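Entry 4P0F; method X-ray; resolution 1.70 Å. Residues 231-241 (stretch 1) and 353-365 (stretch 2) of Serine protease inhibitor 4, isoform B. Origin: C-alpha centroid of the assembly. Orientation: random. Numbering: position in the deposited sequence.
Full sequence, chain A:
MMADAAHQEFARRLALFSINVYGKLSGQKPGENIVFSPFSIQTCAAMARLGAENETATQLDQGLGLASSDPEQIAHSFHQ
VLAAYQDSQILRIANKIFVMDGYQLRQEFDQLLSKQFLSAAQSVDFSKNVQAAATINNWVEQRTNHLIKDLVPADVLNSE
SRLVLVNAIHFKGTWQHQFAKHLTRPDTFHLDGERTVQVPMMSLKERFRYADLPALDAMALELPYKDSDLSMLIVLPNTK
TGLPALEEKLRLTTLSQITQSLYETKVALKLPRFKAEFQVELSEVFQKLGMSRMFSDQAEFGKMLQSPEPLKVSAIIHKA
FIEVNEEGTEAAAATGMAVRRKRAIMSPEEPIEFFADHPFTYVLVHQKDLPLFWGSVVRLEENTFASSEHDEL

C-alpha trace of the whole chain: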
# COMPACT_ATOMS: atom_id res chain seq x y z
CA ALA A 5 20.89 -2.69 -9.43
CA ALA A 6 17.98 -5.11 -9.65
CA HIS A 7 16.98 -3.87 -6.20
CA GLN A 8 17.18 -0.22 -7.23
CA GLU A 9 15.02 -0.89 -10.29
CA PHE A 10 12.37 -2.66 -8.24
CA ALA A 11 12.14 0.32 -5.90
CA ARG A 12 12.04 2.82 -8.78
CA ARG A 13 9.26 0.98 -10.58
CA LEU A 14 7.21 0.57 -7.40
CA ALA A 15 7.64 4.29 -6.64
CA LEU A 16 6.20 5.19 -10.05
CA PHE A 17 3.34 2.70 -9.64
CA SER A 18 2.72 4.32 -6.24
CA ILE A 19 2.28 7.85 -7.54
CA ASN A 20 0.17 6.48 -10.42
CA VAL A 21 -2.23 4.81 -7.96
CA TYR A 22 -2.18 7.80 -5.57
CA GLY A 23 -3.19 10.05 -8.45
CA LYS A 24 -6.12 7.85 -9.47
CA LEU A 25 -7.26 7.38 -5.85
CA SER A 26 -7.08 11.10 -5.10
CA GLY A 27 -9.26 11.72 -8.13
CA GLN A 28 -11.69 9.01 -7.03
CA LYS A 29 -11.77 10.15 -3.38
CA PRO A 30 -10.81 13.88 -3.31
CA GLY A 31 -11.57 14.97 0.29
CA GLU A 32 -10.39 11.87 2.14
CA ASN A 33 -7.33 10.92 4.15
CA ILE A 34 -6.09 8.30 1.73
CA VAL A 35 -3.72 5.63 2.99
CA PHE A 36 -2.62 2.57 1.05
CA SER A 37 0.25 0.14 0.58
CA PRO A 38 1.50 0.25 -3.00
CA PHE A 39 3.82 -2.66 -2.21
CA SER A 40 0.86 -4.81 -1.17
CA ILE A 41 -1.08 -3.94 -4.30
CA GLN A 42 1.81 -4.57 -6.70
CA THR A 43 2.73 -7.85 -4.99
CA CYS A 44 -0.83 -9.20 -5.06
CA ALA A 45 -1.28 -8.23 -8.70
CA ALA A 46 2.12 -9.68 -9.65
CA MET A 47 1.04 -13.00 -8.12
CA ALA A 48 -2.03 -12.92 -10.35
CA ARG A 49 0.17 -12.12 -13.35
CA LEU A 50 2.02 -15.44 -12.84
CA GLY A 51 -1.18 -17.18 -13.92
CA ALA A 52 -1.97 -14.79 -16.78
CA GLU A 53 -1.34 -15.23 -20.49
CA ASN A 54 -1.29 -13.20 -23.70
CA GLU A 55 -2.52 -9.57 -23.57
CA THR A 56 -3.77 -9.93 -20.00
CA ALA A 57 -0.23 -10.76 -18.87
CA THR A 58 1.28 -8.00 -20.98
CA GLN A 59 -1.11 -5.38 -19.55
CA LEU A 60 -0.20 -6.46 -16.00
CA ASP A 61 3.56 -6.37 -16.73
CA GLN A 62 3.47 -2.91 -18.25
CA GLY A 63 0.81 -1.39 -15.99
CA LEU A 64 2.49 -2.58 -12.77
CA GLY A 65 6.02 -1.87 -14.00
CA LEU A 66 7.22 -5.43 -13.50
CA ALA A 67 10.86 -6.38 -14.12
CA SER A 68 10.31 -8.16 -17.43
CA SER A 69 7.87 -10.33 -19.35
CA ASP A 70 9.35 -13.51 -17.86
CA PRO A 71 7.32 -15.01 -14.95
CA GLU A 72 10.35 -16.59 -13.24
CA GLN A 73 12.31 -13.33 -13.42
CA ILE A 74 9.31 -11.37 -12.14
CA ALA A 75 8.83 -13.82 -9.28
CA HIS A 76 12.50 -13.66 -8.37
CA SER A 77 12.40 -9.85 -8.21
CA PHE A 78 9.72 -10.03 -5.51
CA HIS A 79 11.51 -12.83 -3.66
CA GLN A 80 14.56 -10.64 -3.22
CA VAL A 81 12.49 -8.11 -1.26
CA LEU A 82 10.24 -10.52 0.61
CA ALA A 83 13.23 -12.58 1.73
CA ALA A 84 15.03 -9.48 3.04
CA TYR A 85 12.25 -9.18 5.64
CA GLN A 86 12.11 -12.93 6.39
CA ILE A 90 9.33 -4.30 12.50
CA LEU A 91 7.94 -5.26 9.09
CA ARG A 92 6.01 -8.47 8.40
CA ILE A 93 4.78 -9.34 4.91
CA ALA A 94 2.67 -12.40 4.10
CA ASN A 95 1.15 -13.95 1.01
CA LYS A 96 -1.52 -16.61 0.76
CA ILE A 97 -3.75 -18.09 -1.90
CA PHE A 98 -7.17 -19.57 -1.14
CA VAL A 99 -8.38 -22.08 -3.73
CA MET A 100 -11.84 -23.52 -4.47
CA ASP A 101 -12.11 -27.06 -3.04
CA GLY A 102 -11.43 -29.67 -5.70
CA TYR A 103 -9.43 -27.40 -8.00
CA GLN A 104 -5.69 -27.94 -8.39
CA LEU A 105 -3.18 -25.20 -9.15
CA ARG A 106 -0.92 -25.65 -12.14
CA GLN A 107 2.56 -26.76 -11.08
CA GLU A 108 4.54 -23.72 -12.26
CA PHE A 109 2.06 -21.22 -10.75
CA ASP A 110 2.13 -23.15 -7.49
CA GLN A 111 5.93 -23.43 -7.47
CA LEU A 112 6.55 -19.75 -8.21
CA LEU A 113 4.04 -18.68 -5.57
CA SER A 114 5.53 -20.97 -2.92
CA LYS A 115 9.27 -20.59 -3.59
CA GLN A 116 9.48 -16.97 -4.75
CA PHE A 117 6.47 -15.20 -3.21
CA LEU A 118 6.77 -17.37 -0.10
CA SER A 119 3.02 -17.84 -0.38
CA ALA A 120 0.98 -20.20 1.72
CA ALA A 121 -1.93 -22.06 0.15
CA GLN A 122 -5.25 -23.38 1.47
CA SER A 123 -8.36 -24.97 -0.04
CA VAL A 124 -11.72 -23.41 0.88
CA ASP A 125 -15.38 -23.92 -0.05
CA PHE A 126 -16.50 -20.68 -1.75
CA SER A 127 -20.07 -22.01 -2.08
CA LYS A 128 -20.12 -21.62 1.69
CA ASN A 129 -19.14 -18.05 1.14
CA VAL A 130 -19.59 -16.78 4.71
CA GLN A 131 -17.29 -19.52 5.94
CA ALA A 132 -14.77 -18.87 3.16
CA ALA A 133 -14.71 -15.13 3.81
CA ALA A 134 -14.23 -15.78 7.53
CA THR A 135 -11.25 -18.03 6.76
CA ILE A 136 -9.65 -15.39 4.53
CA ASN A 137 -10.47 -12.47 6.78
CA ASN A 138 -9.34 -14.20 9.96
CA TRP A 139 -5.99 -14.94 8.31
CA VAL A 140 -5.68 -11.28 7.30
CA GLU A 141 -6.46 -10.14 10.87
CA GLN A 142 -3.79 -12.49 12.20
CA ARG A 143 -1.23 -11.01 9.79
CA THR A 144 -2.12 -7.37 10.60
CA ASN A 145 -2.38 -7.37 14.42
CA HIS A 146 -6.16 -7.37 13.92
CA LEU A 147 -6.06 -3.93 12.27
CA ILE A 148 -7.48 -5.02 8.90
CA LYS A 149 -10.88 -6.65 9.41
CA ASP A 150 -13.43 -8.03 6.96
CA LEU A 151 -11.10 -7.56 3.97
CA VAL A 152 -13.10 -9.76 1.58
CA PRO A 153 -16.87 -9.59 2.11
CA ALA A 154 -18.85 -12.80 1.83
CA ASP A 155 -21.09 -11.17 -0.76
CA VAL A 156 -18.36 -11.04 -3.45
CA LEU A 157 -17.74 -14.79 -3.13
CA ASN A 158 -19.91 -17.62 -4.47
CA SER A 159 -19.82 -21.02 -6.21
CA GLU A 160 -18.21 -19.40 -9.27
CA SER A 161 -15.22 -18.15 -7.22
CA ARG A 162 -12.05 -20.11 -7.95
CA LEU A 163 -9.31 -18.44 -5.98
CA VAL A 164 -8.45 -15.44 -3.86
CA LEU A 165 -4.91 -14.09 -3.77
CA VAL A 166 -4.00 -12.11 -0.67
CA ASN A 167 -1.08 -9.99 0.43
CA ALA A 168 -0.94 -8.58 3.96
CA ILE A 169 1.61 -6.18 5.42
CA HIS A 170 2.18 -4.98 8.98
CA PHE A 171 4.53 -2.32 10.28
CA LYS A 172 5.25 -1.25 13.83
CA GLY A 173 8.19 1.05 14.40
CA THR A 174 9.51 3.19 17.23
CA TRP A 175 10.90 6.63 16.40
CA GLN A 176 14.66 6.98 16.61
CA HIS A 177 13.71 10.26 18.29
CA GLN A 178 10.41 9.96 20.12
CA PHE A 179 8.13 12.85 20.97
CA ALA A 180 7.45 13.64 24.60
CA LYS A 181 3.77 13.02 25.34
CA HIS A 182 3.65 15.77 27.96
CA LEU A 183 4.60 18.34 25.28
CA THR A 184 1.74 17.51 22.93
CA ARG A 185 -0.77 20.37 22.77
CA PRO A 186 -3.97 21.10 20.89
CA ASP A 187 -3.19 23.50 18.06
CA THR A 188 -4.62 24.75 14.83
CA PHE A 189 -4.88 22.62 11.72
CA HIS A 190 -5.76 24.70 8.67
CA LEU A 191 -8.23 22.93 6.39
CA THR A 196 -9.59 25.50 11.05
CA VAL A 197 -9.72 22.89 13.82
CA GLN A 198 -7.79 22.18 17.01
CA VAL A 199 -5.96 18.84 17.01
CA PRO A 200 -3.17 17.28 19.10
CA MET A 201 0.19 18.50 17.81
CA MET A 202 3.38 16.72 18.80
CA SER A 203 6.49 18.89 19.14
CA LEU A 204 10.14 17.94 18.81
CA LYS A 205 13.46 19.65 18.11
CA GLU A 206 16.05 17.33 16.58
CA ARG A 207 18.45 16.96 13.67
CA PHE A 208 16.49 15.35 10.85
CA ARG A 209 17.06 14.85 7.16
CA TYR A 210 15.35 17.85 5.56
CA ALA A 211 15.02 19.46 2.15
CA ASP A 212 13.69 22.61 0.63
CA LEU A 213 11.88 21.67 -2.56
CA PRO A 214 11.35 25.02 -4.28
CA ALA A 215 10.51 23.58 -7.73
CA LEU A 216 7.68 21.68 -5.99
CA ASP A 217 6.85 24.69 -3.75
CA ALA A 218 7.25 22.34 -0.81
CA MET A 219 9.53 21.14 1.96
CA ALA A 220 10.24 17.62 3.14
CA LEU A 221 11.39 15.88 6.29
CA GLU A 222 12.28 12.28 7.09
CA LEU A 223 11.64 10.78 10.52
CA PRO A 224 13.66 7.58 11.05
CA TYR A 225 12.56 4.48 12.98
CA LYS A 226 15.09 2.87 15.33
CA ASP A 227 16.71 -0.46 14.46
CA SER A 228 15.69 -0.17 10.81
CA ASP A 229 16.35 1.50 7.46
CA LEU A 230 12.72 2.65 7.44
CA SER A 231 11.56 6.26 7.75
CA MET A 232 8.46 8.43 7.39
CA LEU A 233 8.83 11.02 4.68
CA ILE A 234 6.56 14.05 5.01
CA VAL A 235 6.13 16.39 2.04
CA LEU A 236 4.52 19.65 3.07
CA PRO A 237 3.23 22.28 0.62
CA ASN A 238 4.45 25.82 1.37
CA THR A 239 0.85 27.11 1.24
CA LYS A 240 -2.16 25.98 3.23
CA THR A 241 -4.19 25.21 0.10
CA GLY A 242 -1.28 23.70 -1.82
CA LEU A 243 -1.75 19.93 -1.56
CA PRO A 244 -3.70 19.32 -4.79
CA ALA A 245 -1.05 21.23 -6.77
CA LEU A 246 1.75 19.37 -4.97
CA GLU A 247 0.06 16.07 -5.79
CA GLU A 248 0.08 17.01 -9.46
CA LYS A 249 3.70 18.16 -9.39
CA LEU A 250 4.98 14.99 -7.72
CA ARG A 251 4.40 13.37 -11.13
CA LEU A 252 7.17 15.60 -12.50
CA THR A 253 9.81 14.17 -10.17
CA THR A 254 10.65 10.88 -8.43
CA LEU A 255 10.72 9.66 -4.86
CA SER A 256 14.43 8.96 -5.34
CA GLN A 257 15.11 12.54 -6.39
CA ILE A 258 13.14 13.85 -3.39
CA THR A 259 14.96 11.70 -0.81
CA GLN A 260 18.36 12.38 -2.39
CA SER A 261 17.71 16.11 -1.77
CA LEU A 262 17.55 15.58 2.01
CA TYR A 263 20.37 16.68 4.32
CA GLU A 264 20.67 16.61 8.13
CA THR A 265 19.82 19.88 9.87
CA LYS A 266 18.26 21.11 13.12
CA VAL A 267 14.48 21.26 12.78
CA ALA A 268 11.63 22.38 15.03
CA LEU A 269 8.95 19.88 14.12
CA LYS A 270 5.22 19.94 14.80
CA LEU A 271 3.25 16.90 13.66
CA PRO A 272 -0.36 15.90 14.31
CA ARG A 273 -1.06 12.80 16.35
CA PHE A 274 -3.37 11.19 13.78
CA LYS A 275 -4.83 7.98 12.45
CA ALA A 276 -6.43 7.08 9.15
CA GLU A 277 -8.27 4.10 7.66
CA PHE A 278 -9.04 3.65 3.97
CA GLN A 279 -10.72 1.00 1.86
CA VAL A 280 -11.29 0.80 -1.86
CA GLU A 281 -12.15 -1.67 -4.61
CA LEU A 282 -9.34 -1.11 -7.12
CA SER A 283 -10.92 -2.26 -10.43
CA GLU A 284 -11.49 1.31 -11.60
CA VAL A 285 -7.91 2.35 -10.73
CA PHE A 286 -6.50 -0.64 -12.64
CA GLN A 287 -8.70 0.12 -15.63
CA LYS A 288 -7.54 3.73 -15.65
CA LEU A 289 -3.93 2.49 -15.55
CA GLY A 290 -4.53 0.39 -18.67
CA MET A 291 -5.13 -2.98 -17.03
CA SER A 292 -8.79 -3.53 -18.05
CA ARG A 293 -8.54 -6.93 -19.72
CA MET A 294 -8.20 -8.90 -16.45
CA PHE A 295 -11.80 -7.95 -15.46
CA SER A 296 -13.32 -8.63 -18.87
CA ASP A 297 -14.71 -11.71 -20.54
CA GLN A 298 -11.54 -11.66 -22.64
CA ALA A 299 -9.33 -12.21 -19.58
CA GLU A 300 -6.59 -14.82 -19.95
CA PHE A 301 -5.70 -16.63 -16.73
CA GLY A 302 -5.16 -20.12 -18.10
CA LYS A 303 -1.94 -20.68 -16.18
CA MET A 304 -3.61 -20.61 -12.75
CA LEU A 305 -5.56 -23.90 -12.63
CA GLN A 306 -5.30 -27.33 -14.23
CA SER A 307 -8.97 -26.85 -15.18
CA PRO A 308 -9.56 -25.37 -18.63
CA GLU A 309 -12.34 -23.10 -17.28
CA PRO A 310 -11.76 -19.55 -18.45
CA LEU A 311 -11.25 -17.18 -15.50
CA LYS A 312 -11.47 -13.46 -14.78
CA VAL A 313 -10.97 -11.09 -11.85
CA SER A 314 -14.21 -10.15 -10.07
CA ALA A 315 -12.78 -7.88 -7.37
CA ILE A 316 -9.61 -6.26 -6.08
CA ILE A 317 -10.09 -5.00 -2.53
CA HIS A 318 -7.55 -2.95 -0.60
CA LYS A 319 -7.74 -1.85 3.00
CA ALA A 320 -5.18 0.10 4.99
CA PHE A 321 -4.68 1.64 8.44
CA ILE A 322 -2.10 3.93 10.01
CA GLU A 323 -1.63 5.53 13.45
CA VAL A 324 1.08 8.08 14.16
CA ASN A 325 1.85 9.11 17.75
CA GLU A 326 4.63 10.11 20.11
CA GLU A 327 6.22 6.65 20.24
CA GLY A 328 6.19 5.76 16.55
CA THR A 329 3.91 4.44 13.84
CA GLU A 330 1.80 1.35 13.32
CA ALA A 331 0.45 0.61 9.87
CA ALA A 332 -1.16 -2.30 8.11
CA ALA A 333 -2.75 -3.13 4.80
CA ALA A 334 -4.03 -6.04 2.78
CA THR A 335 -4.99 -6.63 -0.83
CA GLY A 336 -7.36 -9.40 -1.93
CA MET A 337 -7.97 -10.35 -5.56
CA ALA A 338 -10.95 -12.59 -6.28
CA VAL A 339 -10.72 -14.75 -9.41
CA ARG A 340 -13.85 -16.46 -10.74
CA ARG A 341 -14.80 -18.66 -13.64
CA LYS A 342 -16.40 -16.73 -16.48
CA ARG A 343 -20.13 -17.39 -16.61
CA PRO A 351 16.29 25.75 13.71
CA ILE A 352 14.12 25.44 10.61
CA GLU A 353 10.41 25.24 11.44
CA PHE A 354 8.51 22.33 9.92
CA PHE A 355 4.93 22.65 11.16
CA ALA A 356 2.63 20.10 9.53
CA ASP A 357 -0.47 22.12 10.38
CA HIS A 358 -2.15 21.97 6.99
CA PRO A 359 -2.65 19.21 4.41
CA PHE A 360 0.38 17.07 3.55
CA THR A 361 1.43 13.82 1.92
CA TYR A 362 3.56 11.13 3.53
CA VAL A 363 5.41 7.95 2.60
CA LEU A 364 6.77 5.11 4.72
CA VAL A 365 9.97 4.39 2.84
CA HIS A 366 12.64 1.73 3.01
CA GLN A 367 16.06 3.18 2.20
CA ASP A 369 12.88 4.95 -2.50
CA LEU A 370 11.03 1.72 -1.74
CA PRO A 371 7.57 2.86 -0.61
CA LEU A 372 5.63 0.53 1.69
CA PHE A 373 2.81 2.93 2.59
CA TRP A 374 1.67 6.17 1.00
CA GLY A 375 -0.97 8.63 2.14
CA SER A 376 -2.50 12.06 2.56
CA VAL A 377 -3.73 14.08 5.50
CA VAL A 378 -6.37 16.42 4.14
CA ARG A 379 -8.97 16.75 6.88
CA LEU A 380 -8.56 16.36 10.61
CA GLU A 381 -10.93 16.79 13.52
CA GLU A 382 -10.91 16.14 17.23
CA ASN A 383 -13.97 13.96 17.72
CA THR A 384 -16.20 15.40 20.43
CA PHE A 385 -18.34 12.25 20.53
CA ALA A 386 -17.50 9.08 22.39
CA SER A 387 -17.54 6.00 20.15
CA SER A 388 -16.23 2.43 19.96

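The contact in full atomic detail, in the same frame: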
# COMPACT_ATOMS: atom_id res chain seq x y z
N SER A 231 11.85 4.91 7.29
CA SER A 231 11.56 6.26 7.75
C SER A 231 10.21 6.73 7.20
O SER A 231 9.69 6.18 6.22
CB SER A 231 12.67 7.24 7.36
OG SER A 231 12.68 7.50 5.96
N MET A 232 9.66 7.75 7.86
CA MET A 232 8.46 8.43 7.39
C MET A 232 8.85 9.73 6.75
O MET A 232 9.36 10.64 7.41
CB MET A 232 7.47 8.69 8.53
CG MET A 232 6.19 9.39 8.06
SD MET A 232 4.93 9.64 9.34
CE MET A 232 4.46 7.98 9.70
N LEU A 233 8.60 9.82 5.46
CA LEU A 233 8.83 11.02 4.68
C LEU A 233 7.56 11.84 4.67
O LEU A 233 6.50 11.32 4.36
CB LEU A 233 9.22 10.65 3.25
CG LEU A 233 9.37 11.81 2.26
CD1 LEU A 233 10.62 12.62 2.56
CD2 LEU A 233 9.38 11.26 0.84
N ILE A 234 7.68 13.11 5.05
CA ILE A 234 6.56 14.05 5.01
C ILE A 234 6.88 15.11 3.96
O ILE A 234 7.95 15.69 4.01
CB ILE A 234 6.33 14.72 6.38
CG1 ILE A 234 6.11 13.66 7.46
CG2 ILE A 234 5.14 15.65 6.32
CD1 ILE A 234 6.33 14.17 8.86
N VAL A 235 5.96 15.33 3.02
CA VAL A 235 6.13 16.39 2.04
C VAL A 235 5.01 17.39 2.25
O VAL A 235 3.83 17.07 2.11
CB VAL A 235 6.13 15.87 0.60
CG1 VAL A 235 6.62 16.96 -0.34
CG2 VAL A 235 7.01 14.63 0.49
N LEU A 236 5.41 18.61 2.60
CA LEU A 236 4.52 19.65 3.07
C LEU A 236 4.49 20.82 2.08
O LEU A 236 5.51 21.48 1.87
CB LEU A 236 5.01 20.15 4.44
CG LEU A 236 4.19 21.21 5.14
CD1 LEU A 236 2.82 20.68 5.54
CD2 LEU A 236 4.96 21.70 6.38
N PRO A 237 3.32 21.09 1.47
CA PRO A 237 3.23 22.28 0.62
C PRO A 237 3.57 23.55 1.39
O PRO A 237 3.34 23.61 2.60
CB PRO A 237 1.76 22.29 0.18
CG PRO A 237 1.29 20.89 0.35
CD PRO A 237 2.08 20.31 1.48
N ASN A 238 4.11 24.56 0.71
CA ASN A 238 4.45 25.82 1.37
C ASN A 238 3.21 26.65 1.70
O ASN A 238 3.27 27.54 2.55
CB ASN A 238 5.40 26.66 0.51
CG ASN A 238 6.79 26.06 0.40
OD1 ASN A 238 7.21 25.25 1.23
ND2 ASN A 238 7.53 26.49 -0.62
N THR A 239 2.10 26.38 1.02
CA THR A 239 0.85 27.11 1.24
C THR A 239 -0.22 26.19 1.80
O THR A 239 -0.21 24.98 1.56
CB THR A 239 0.31 27.75 -0.05
OG1 THR A 239 -0.01 26.73 -0.99
CG2 THR A 239 1.32 28.73 -0.65
N LYS A 240 -1.15 26.76 2.55
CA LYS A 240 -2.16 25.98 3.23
C LYS A 240 -3.07 25.23 2.27
O LYS A 240 -3.56 24.14 2.59
CB LYS A 240 -2.98 26.90 4.15
CG LYS A 240 -2.08 27.71 5.07
CD LYS A 240 -2.81 28.24 6.29
CE LYS A 240 -1.82 28.74 7.34
NZ LYS A 240 -0.89 27.67 7.81
N THR A 241 -3.28 25.79 1.08
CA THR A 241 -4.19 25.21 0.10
C THR A 241 -3.44 24.47 -1.01
O THR A 241 -4.00 24.19 -2.06
CB THR A 241 -5.05 26.31 -0.54
OG1 THR A 241 -4.20 27.32 -1.08
CG2 THR A 241 -5.99 26.94 0.49
N GLU A 353 11.74 25.69 11.02
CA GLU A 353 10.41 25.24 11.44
C GLU A 353 9.78 24.36 10.36
O GLU A 353 9.81 24.67 9.17
CB GLU A 353 9.50 26.43 11.73
CG GLU A 353 10.02 27.30 12.87
CD GLU A 353 9.05 28.38 13.27
OE1 GLU A 353 8.16 28.71 12.46
OE2 GLU A 353 9.17 28.89 14.40
N PHE A 354 9.24 23.22 10.79
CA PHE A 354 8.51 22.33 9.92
C PHE A 354 7.23 21.96 10.64
O PHE A 354 7.21 21.02 11.44
CB PHE A 354 9.35 21.09 9.58
CG PHE A 354 8.79 20.26 8.46
CD1 PHE A 354 7.76 19.37 8.68
CD2 PHE A 354 9.31 20.37 7.18
CE1 PHE A 354 7.24 18.60 7.65
CE2 PHE A 354 8.80 19.61 6.15
CZ PHE A 354 7.77 18.72 6.37
N PHE A 355 6.19 22.75 10.41
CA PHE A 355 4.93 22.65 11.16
C PHE A 355 3.89 22.07 10.23
O PHE A 355 3.39 22.76 9.34
CB PHE A 355 4.46 24.01 11.69
CG PHE A 355 5.38 24.65 12.72
CD1 PHE A 355 6.45 23.96 13.27
CD2 PHE A 355 5.15 25.95 13.14
CE1 PHE A 355 7.26 24.55 14.22
CE2 PHE A 355 5.96 26.55 14.09
CZ PHE A 355 7.02 25.86 14.63
N ALA A 356 3.56 20.79 10.42
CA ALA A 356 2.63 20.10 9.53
C ALA A 356 1.19 20.39 9.95
O ALA A 356 0.45 19.48 10.39
CB ALA A 356 2.91 18.62 9.52
N ASP A 357 0.81 21.66 9.86
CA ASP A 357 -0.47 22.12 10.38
C ASP A 357 -1.43 22.47 9.26
O ASP A 357 -2.33 23.30 9.43
CB ASP A 357 -0.27 23.32 11.31
CG ASP A 357 0.36 24.52 10.61
OD1 ASP A 357 0.59 24.50 9.39
OD2 ASP A 357 0.61 25.53 11.31
N HIS A 358 -1.22 21.85 8.10
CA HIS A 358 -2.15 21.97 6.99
C HIS A 358 -1.89 20.74 6.11
O HIS A 358 -0.97 19.99 6.40
CB HIS A 358 -1.98 23.31 6.25
CG HIS A 358 -0.63 23.53 5.65
ND1 HIS A 358 0.32 24.35 6.23
CD2 HIS A 358 -0.07 23.06 4.52
CE1 HIS A 358 1.40 24.37 5.47
NE2 HIS A 358 1.19 23.59 4.43
N PRO A 359 -2.72 20.51 5.08
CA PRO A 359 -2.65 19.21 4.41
C PRO A 359 -1.29 18.84 3.82
O PRO A 359 -0.59 19.69 3.26
CB PRO A 359 -3.70 19.34 3.30
CG PRO A 359 -4.72 20.24 3.90
CD PRO A 359 -3.91 21.27 4.65
N PHE A 360 -0.92 17.57 3.98
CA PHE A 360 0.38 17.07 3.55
C PHE A 360 0.29 15.64 3.06
O PHE A 360 -0.73 14.95 3.25
CB PHE A 360 1.41 17.19 4.68
CG PHE A 360 1.08 16.41 5.93
CD1 PHE A 360 1.48 15.08 6.08
CD2 PHE A 360 0.39 17.01 6.97
CE1 PHE A 360 1.18 14.38 7.23
CE2 PHE A 360 0.09 16.31 8.12
CZ PHE A 360 0.49 15.00 8.25
N THR A 361 1.34 15.20 2.37
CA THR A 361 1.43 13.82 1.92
C THR A 361 2.59 13.17 2.66
O THR A 361 3.50 13.85 3.16
CB THR A 361 1.58 13.73 0.38
OG1 THR A 361 1.64 12.35 -0.02
CG2 THR A 361 2.81 14.41 -0.08
N TYR A 362 2.53 11.85 2.79
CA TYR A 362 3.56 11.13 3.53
C TYR A 362 3.78 9.76 2.90
O TYR A 362 2.91 9.20 2.23
CB TYR A 362 3.19 11.00 5.02
CG TYR A 362 1.92 10.22 5.26
CD1 TYR A 362 1.95 8.83 5.32
CD2 TYR A 362 0.70 10.86 5.38
CE1 TYR A 362 0.80 8.11 5.53
CE2 TYR A 362 -0.47 10.14 5.58
CZ TYR A 362 -0.41 8.76 5.65
OH TYR A 362 -1.57 8.03 5.84
N VAL A 363 4.98 9.24 3.12
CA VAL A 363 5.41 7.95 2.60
C VAL A 363 6.23 7.24 3.66
O VAL A 363 7.11 7.83 4.27
CB VAL A 363 6.28 8.10 1.33
CG1 VAL A 363 6.47 6.73 0.65
CG2 VAL A 363 5.66 9.09 0.37
N LEU A 364 5.91 5.97 3.91
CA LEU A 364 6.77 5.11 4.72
C LEU A 364 7.71 4.41 3.76
O LEU A 364 7.28 3.59 2.93
CB LEU A 364 5.95 4.10 5.53
CG LEU A 364 5.01 4.68 6.60
CD1 LEU A 364 4.33 3.57 7.40
CD2 LEU A 364 5.78 5.58 7.54
N VAL A 365 8.99 4.75 3.85
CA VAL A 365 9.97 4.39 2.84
C VAL A 365 11.10 3.56 3.42
O VAL A 365 11.64 3.87 4.48
CB VAL A 365 10.58 5.64 2.15
CG1 VAL A 365 9.53 6.38 1.37
CG2 VAL A 365 11.19 6.58 3.16
O HOH W 1 14.28 5.41 4.68
O HOH W 2 -1.55 21.99 2.12

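The imidazole of His358 sits where the β-ladder gives out, held on three sides by the end of stretch 1. In its plane, NE2 donates a hydrogen bond to the carbonyl O of Pro237 (2.8 Å, 160° at the hydrogen); over one face lies CA of Lys240, 4.0 Å from the ring centroid, and over the opposite face CD1 of Leu236, 3.9 Å from the centroid, both as CH-π contacts. On the other side of the ring, ND1 donates to OD1 of the neighbouring Asp357 (3.2 Å, 137°). Both ring nitrogens thus face oxygen acceptors, Pro237 O and Asp357 OD1. The same Asp357 OD1 forms a long salt bridge with NZ of Lys240 (3.8 Å), an exposed residue whose NZ lies near the Asp357 carboxylate.

Away from this site, strands 231-237 and 360-365 run antiparallel, their directions 159° apart. Ser231, Leu233 and Val235 form the hydrogen-bonded pairs with Val365, Val363 and Thr361. Each pair closes a two-bond ring: Ser231 N to Val365 O, 3.0 Å, and Val365 N to Ser231 O, 2.9 Å; Leu233 N to Val363 O, 2.8 Å, and Val363 N to Leu233 O, 2.9 Å; Val235 N to Thr361 O, 2.9 Å, and Thr361 N to Val235 O, 3.1 Å. At the intervening non-hydrogen-bonded pairs the strands draw closer, and CA-H groups face carbonyls, most tightly Tyr362 CA to Leu233 O (3.1 Å).

Side chains alternate between the two faces of the sheet. On the face of Met232, Ile234, Tyr362 and Leu364, Met232 CE touches Leu364 CD2 (3.5 Å), while Ile234 CG2 packs against Phe360 CD1 (3.7 Å) and Phe354 CE1 (3.9 Å). On the other face, Leu233 CD2 lies 4.3 Å from Val363 CG2, and Val235 CB meets Thr361 CG2 at 3.7 Å. There Ser231 OG, in the p rotamer, approaches Val365 CG2 (3.3 Å), a polar atom against a methyl; its hydroxyl finds a polar partner in water 1, which lies 2.9 Å from Ser231 OG and 3.1 Å from Val365 O and so bridges the two residues.

Strand 353-355 crosses strand 231-237 nearly at right angles and contributes Phe354, whose ring takes CD2 of Leu236 over one face, 4.1 Å from the centroid. Leu236 thus sets one methyl on the Phe354 ring and the other on the His358 ring, and it has the largest covered area of any residue here. Beyond the ladder, water 2 bridges the stretches, 3.0 Å from Lys240 O and 2.7 Å from Pro359 O.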